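Local atomic coordinates of adenylosuccinate lyase (Francisella tularensis subsp. tularensis SCHU S4, PDB entry 4EEI), a protein that probably catalyses the elimination of fumarate from adenylosuccinate to give AMP, and the matching cleavage of a succinylated imidazole ribotide in purine biosynthesis. Residues K3-A8 against M320-R325; R282-H287 against P314-I319. One frame throughout, in Å; residues are numbered along the deposited sequence. Where two conformers were deposited one is given.

Both contacts use helix 304-333. Contact 1 lays the N-terminal segment 3-8 against residues 320-325 and is partly buried, beside a bound AMP; contact 2 packs residues 314-319 of the same helix against helix 272-293, and every touching residue there is buried. Contact 1 has no direct hydrogen bond between its segments: an aromatic pair, a valine and a bridging water join them, while the Arg4 guanidinium and the Tyr5 hydroxyl turn to the nucleotide. Contact 2 combines aliphatic packing with an amide-to-imidazole hydrogen bond and two bridging waters. The two meet where Met320 CE lies 3.8 Å from Leu284 CD1, and both touch the second subunit.

Contact 1 (K3-A8 against M320-R325); sequences KRYDVA and MVYALR. With AMP (adenosine monophosphate), chain C.
Beside an AMP site shared between subunits, Tyr5 of the N-terminal segment and Tyr322 of helix 304-333 form an edge-to-face aromatic pair. Their ring centroids are 5.2 Å apart and their planes stand at 64°. The edge of Tyr5 is turned to the Tyr322 face, with Tyr5 CD1 3.5 Å from Tyr322 CZ. Tyr5 CB sits over the centre of that same ring in a CH-pi contact, 4.1 Å from its centroid. Tyr322 CB points toward segment 3-8, and CG stands anti to the backbone N (chi1 177°). A water joins Tyr322 OH to Arg4 O, and Arg326 also hydrogen-bonds the hydroxyl.

In the lyase 1 family active sites are assembled from several subunits, and here the N-terminal segment contributes to the phosphate end of the nucleotide. Arg4 NE donates to AMP O1P at 2.9 Å in a nearly straight bond (174°), while NH2 reaches O5'. Tyr5 OH donates to the same O1P, in a bond so short that its exact length is doubtful. Glu62 of the second subunit forms a salt bridge with Arg4 NH2; Ser306 and Arg310 of that subunit hydrogen-bond the AMP itself.

Farther along, Val7, at the N-cap of helix 8-14, has its CB directed toward helix 304-333. Its CG2 lies 4.0 Å from Tyr322 CB, near the plane of the ring at its edge. Its CG1 meets Val321 CG1 at 4.2 Å and Arg325 NH1 at 3.4 Å. Salt bridges to Asp116 and Glu9 hold the Arg325 guanidinium, and Val321 CG1 lies above one face, toward the rim.

Contact 2 (R282-H287 against P314-I319); sequences RMLRSH and PDNFGI
His287 and Asn316 lie side by side between helices 272-293 and 304-333, pointing opposite ways, their ring and amide planes 49° apart. The two helices belong to the long-helix bundle characteristic of the fumarase/aspartase superfamily; at this point their axes are inclined at 144° between their N-to-C directions, nearer antiparallel than perpendicular, and approach to 9.9 Å. Asn316 CG is anti to the backbone N (chi1 -173°), and the amide beyond it meets the imidazole edge. ND2 of Asn316 donates to His287 ND1 at 3.0 Å in a nearly straight bond, the donor lying in the ring plane and the acceptor close to the amide plane. Asn316 ND2 also donates to a water that is bonded to Leu284 O, while Asn316 OD1 accepts a bond from His226; bonds at both ND2 and OD1 fix the amide's rotation.

The Leu284 side chain stands roughly perpendicular to that of Asn316, Leu284 CD2 lying 3.6 Å from Asn316 ND2. With Ile319 it instead runs alongside in the opposite sense, Leu284 CG meeting Ile319 CG2 at 3.8 Å. Ile319 CD1 extends on to Met283 CB, also 3.8 Å away, and Phe311 of the second subunit packs on Ile319 as well.

Asp315 is tied to the N-terminal Met1 through OD1. Its OD2 takes a bond from a water that also contacts His287 NE2 in the imidazole plane. Over the centre of one face of this ring, 3.5 Å above its plane, lies the carbonyl oxygen of Met283; this oxygen accepts a hydrogen bond from Ser286 OG.

Contact 1 (K3-A8 against M320-R325)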
loop_
_atom_site.group_PDB
_atom_site.type_symbol
_atom_site.label_atom_id
_atom_site.label_comp_id
_atom_site.label_asym_id
_atom_site.label_seq_id
_atom_site.Cartn_x
_atom_site.Cartn_y
_atom_site.Cartn_z
ATOM N N LYS B 3 7.598 -8.050 22.988
ATOM C CA LYS B 3 8.600 -8.869 23.651
ATOM C C LYS B 3 8.896 -10.173 22.894
ATOM O O LYS B 3 10.049 -10.577 22.779
ATOM C CB LYS B 3 8.161 -9.155 25.088
ATOM C CG LYS B 3 9.162 -9.995 25.858
ATOM C CD LYS B 3 8.815 -10.100 27.338
ATOM C CE LYS B 3 9.762 -11.075 28.039
ATOM N NZ LYS B 3 9.654 -11.021 29.519
ATOM N N ARG B 4 7.855 -10.806 22.357
ATOM C CA ARG B 4 7.997 -12.089 21.661
ATOM C C ARG B 4 9.065 -12.080 20.557
ATOM O O ARG B 4 9.761 -13.076 20.367
ATOM C CB ARG B 4 6.639 -12.522 21.090
ATOM C CG ARG B 4 6.621 -13.886 20.395
ATOM C CD ARG B 4 5.180 -14.292 20.039
ATOM N NE ARG B 4 5.093 -15.655 19.520
ATOM C CZ ARG B 4 4.985 -16.741 20.278
ATOM N NH1 ARG B 4 4.948 -16.634 21.602
ATOM N NH2 ARG B 4 4.917 -17.937 19.712
ATOM N N TYR B 5 9.209 -10.959 19.847
ATOM C CA TYR B 5 10.152 -10.875 18.731
ATOM C C TYR B 5 11.270 -9.853 18.945
ATOM O O TYR B 5 11.978 -9.498 18.009
ATOM C CB TYR B 5 9.413 -10.522 17.433
ATOM C CG TYR B 5 8.203 -11.390 17.161
ATOM C CD1 TYR B 5 8.322 -12.767 17.046
ATOM C CD2 TYR B 5 6.948 -10.824 17.002
ATOM C CE1 TYR B 5 7.206 -13.570 16.788
ATOM C CE2 TYR B 5 5.833 -11.606 16.738
ATOM C CZ TYR B 5 5.969 -12.977 16.638
ATOM O OH TYR B 5 4.852 -13.756 16.383
ATOM N N ASP B 6 11.427 -9.383 20.173
ATOM C CA ASP B 6 12.341 -8.281 20.454
ATOM C C ASP B 6 13.792 -8.754 20.463
ATOM O O ASP B 6 14.177 -9.577 21.281
ATOM C CB ASP B 6 11.986 -7.650 21.811
ATOM C CG ASP B 6 12.685 -6.322 22.048
ATOM O OD1 ASP B 6 13.784 -6.117 21.499
ATOM O OD2 ASP B 6 12.132 -5.478 22.788
ATOM N N VAL B 7 14.598 -8.216 19.560
ATOM C CA VAL B 7 16.030 -8.484 19.568
ATOM C C VAL B 7 16.673 -7.387 20.395
ATOM O O VAL B 7 16.645 -6.224 20.002
ATOM C CB VAL B 7 16.611 -8.452 18.150
ATOM C CG1 VAL B 7 18.118 -8.720 18.188
ATOM C CG2 VAL B 7 15.894 -9.470 17.263
ATOM N N ALA B 8 17.257 -7.767 21.527
ATOM C CA ALA B 8 17.684 -6.814 22.552
ATOM C C ALA B 8 18.565 -5.678 22.032
ATOM O O ALA B 8 18.344 -4.515 22.372
ATOM C CB ALA B 8 18.360 -7.549 23.715
ATOM N N MET B 320 13.298 -6.700 10.779
ATOM C CA MET B 320 14.250 -7.100 9.739
ATOM C C MET B 320 15.357 -7.969 10.329
ATOM O O MET B 320 15.688 -9.027 9.790
ATOM C CB MET B 320 14.859 -5.874 9.045
ATOM C CG MET B 320 15.913 -6.233 7.991
ATOM S SD MET B 320 15.205 -7.156 6.612
ATOM C CE MET B 320 14.333 -5.858 5.748
ATOM N N VAL B 321 15.938 -7.525 11.433
ATOM C CA VAL B 321 16.996 -8.303 12.069
ATOM C C VAL B 321 16.456 -9.647 12.576
ATOM O O VAL B 321 17.065 -10.702 12.352
ATOM C CB VAL B 321 17.675 -7.516 13.196
ATOM C CG1 VAL B 321 18.625 -8.416 13.980
ATOM C CG2 VAL B 321 18.439 -6.326 12.609
ATOM N N TYR B 322 15.308 -9.615 13.245
ATOM C CA TYR B 322 14.664 -10.856 13.706
ATOM C C TYR B 322 14.439 -11.827 12.550
ATOM O O TYR B 322 14.739 -13.017 12.662
ATOM C CB TYR B 322 13.319 -10.560 14.391
ATOM C CG TYR B 322 12.576 -11.816 14.823
ATOM C CD1 TYR B 322 12.781 -12.363 16.073
ATOM C CD2 TYR B 322 11.664 -12.445 13.972
ATOM C CE1 TYR B 322 12.117 -13.511 16.478
ATOM C CE2 TYR B 322 10.992 -13.604 14.369
ATOM C CZ TYR B 322 11.223 -14.119 15.623
ATOM O OH TYR B 322 10.571 -15.263 16.040
ATOM N N ALA B 323 13.928 -11.319 11.441
ATOM C CA ALA B 323 13.546 -12.193 10.337
ATOM C C ALA B 323 14.767 -12.772 9.641
ATOM O O ALA B 323 14.766 -13.940 9.274
ATOM C CB ALA B 323 12.641 -11.455 9.329
ATOM N N LEU B 324 15.804 -11.962 9.444
ATOM C CA LEU B 324 17.010 -12.450 8.763
ATOM C C LEU B 324 17.717 -13.522 9.583
ATOM O O LEU B 324 18.266 -14.474 9.025
ATOM C CB LEU B 324 17.983 -11.308 8.473
ATOM C CG LEU B 324 17.492 -10.260 7.471
ATOM C CD1 LEU B 324 18.435 -9.083 7.467
ATOM C CD2 LEU B 324 17.413 -10.876 6.071
ATOM N N ARG B 325 17.737 -13.359 10.904
ATOM C CA ARG B 325 18.370 -14.353 11.777
ATOM C C ARG B 325 17.563 -15.626 11.824
ATOM O O ARG B 325 18.118 -16.733 11.801
ATOM C CB ARG B 325 18.553 -13.801 13.196
ATOM C CG ARG B 325 19.479 -12.597 13.268
ATOM C CD ARG B 325 19.799 -12.204 14.698
ATOM N NE ARG B 325 20.683 -11.035 14.724
ATOM C CZ ARG B 325 21.045 -10.393 15.829
ATOM N NH1 ARG B 325 20.598 -10.793 17.011
ATOM N NH2 ARG B 325 21.848 -9.342 15.746
HETATM P P AMP C . 3.985 -16.890 15.987
HETATM O O1P AMP C . 5.142 -16.202 16.665
HETATM O O2P AMP C . 4.248 -17.275 14.556
HETATM O O3P AMP C . 2.658 -16.219 16.216
HETATM O "O5'" AMP C . 3.862 -18.295 16.758
HETATM C "C5'" AMP C . 2.777 -19.181 16.496
HETATM C "C4'" AMP C . 2.679 -20.195 17.628
HETATM O "O4'" AMP C . 1.558 -21.059 17.430
HETATM C "C3'" AMP C . 3.916 -21.074 17.678
HETATM O "O3'" AMP C . 4.342 -21.194 19.035
HETATM C "C2'" AMP C . 3.453 -22.421 17.171
HETATM O "O2'" AMP C . 4.137 -23.481 17.836
HETATM C "C1'" AMP C . 1.975 -22.424 17.516
HETATM N N9 AMP C . 1.199 -23.278 16.586
HETATM C C8 AMP C . 1.701 -24.185 15.730
HETATM N N7 AMP C . 0.710 -24.793 15.031
HETATM C C5 AMP C . -0.456 -24.269 15.446
HETATM C C6 AMP C . -1.888 -24.459 15.124
HETATM N N6 AMP C . -2.280 -25.357 14.191
HETATM N N1 AMP C . -2.788 -23.706 15.793
HETATM C C2 AMP C . -2.411 -22.811 16.723
HETATM N N3 AMP C . -1.131 -22.586 17.065
HETATM C C4 AMP C . -0.127 -23.272 16.473
HETATM O O HOH W 1 10.349 -15.524 18.613
#

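Contact 2 (R282-H287 against P314-I319)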
loop_
_atom_site.group_PDB
_atom_site.type_symbol
_atom_site.label_atom_id
_atom_site.label_comp_id
_atom_site.label_asym_id
_atom_site.label_seq_id
_atom_site.Cartn_x
_atom_site.Cartn_y
_atom_site.Cartn_z
ATOM N N ARG B 282 5.030 -9.291 5.465
ATOM C CA ARG B 282 3.867 -8.421 5.274
ATOM C C ARG B 282 4.015 -7.122 6.060
ATOM O O ARG B 282 3.616 -6.053 5.592
ATOM C CB ARG B 282 2.570 -9.137 5.672
ATOM C CG ARG B 282 2.200 -10.293 4.763
ATOM C CD ARG B 282 0.915 -10.991 5.173
ATOM N NE ARG B 282 0.782 -12.215 4.386
ATOM C CZ ARG B 282 0.236 -13.346 4.813
ATOM N NH1 ARG B 282 -0.286 -13.433 6.037
ATOM N NH2 ARG B 282 0.211 -14.395 4.000
ATOM N N MET B 283 4.568 -7.241 7.265
ATOM C CA MET B 283 4.798 -6.082 8.120
ATOM C C MET B 283 5.791 -5.107 7.488
ATOM O O MET B 283 5.535 -3.907 7.426
ATOM C CB MET B 283 5.317 -6.516 9.496
ATOM C CG MET B 283 4.320 -7.289 10.347
ATOM S SD MET B 283 2.821 -6.353 10.728
ATOM C CE MET B 283 3.520 -4.775 11.250
ATOM N N LEU B 284 6.923 -5.633 7.022
ATOM C CA LEU B 284 7.981 -4.826 6.408
ATOM C C LEU B 284 7.463 -4.130 5.168
ATOM O O LEU B 284 7.775 -2.960 4.910
ATOM C CB LEU B 284 9.186 -5.707 6.053
ATOM C CG LEU B 284 9.964 -6.266 7.244
ATOM C CD1 LEU B 284 10.946 -7.345 6.775
ATOM C CD2 LEU B 284 10.730 -5.132 7.931
ATOM N N ARG B 285 6.650 -4.844 4.400
ATOM C CA ARG B 285 6.095 -4.287 3.181
ATOM C C ARG B 285 5.133 -3.143 3.501
ATOM O O ARG B 285 5.037 -2.176 2.745
ATOM C CB ARG B 285 5.403 -5.395 2.376
ATOM C CG ARG B 285 4.707 -4.924 1.116
ATOM C CD ARG B 285 4.446 -6.086 0.146
ATOM N NE ARG B 285 3.665 -7.178 0.733
ATOM C CZ ARG B 285 4.170 -8.372 1.041
ATOM N NH1 ARG B 285 5.456 -8.621 0.828
ATOM N NH2 ARG B 285 3.396 -9.321 1.562
ATOM N N SER B 286 4.442 -3.238 4.634
ATOM C CA SER B 286 3.465 -2.205 5.011
ATOM C C SER B 286 4.121 -0.851 5.310
ATOM O O SER B 286 3.481 0.200 5.217
ATOM C CB SER B 286 2.639 -2.672 6.225
ATOM O OG SER B 286 3.397 -2.588 7.419
ATOM N N HIS B 287 5.401 -0.873 5.668
ATOM C CA HIS B 287 6.096 0.356 6.052
ATOM C C HIS B 287 6.494 1.221 4.870
ATOM O O HIS B 287 6.764 2.414 5.040
ATOM C CB HIS B 287 7.361 0.022 6.845
ATOM C CG HIS B 287 7.104 -0.655 8.151
ATOM N ND1 HIS B 287 8.052 -1.427 8.780
ATOM C CD2 HIS B 287 6.010 -0.668 8.962
ATOM C CE1 HIS B 287 7.562 -1.894 9.917
ATOM N NE2 HIS B 287 6.326 -1.440 10.050
ATOM N N PRO B 314 11.713 1.737 14.615
ATOM C CA PRO B 314 12.227 0.657 15.466
ATOM C C PRO B 314 11.615 -0.696 15.103
ATOM O O PRO B 314 12.279 -1.735 15.256
ATOM C CB PRO B 314 11.784 1.081 16.873
ATOM C CG PRO B 314 11.676 2.581 16.799
ATOM C CD PRO B 314 11.103 2.817 15.417
ATOM N N ASP B 315 10.368 -0.704 14.639
ATOM C CA ASP B 315 9.750 -1.975 14.261
ATOM C C ASP B 315 10.366 -2.517 12.986
ATOM O O ASP B 315 10.566 -3.712 12.853
ATOM C CB ASP B 315 8.246 -1.839 14.057
ATOM C CG ASP B 315 7.492 -1.685 15.358
ATOM O OD1 ASP B 315 8.105 -1.865 16.431
ATOM O OD2 ASP B 315 6.279 -1.393 15.304
ATOM N N ASN B 316 10.637 -1.635 12.036
ATOM C CA ASN B 316 11.226 -2.065 10.775
ATOM C C ASN B 316 12.589 -2.718 10.998
ATOM O O ASN B 316 12.837 -3.836 10.547
ATOM C CB ASN B 316 11.333 -0.879 9.815
ATOM C CG ASN B 316 11.788 -1.291 8.436
ATOM O OD1 ASN B 316 12.994 -1.402 8.173
ATOM N ND2 ASN B 316 10.827 -1.522 7.544
ATOM N N PHE B 317 13.475 -2.037 11.717
ATOM C CA PHE B 317 14.776 -2.629 11.997
ATOM C C PHE B 317 14.671 -3.859 12.895
ATOM O O PHE B 317 15.370 -4.863 12.685
ATOM C CB PHE B 317 15.726 -1.581 12.585
ATOM C CG PHE B 317 16.184 -0.571 11.576
ATOM C CD1 PHE B 317 17.103 -0.924 10.598
ATOM C CD2 PHE B 317 15.693 0.723 11.596
ATOM C CE1 PHE B 317 17.529 0.008 9.649
ATOM C CE2 PHE B 317 16.112 1.658 10.653
ATOM C CZ PHE B 317 17.029 1.293 9.681
ATOM N N GLY B 318 13.794 -3.801 13.892
ATOM C CA GLY B 318 13.634 -4.937 14.791
ATOM C C GLY B 318 13.130 -6.175 14.057
ATOM O O GLY B 318 13.637 -7.279 14.247
ATOM N N ILE B 319 12.123 -5.997 13.219
ATOM C CA ILE B 319 11.581 -7.117 12.466
ATOM C C ILE B 319 12.594 -7.616 11.435
ATOM O O ILE B 319 12.734 -8.818 11.238
ATOM C CB ILE B 319 10.281 -6.716 11.752
ATOM C CG1 ILE B 319 9.162 -6.506 12.780
ATOM C CG2 ILE B 319 9.872 -7.779 10.741
ATOM C CD1 ILE B 319 7.921 -5.807 12.177
HETATM O O HOH W 2 10.289 -2.209 4.681
HETATM O O HOH W 3 5.105 -2.263 12.735
#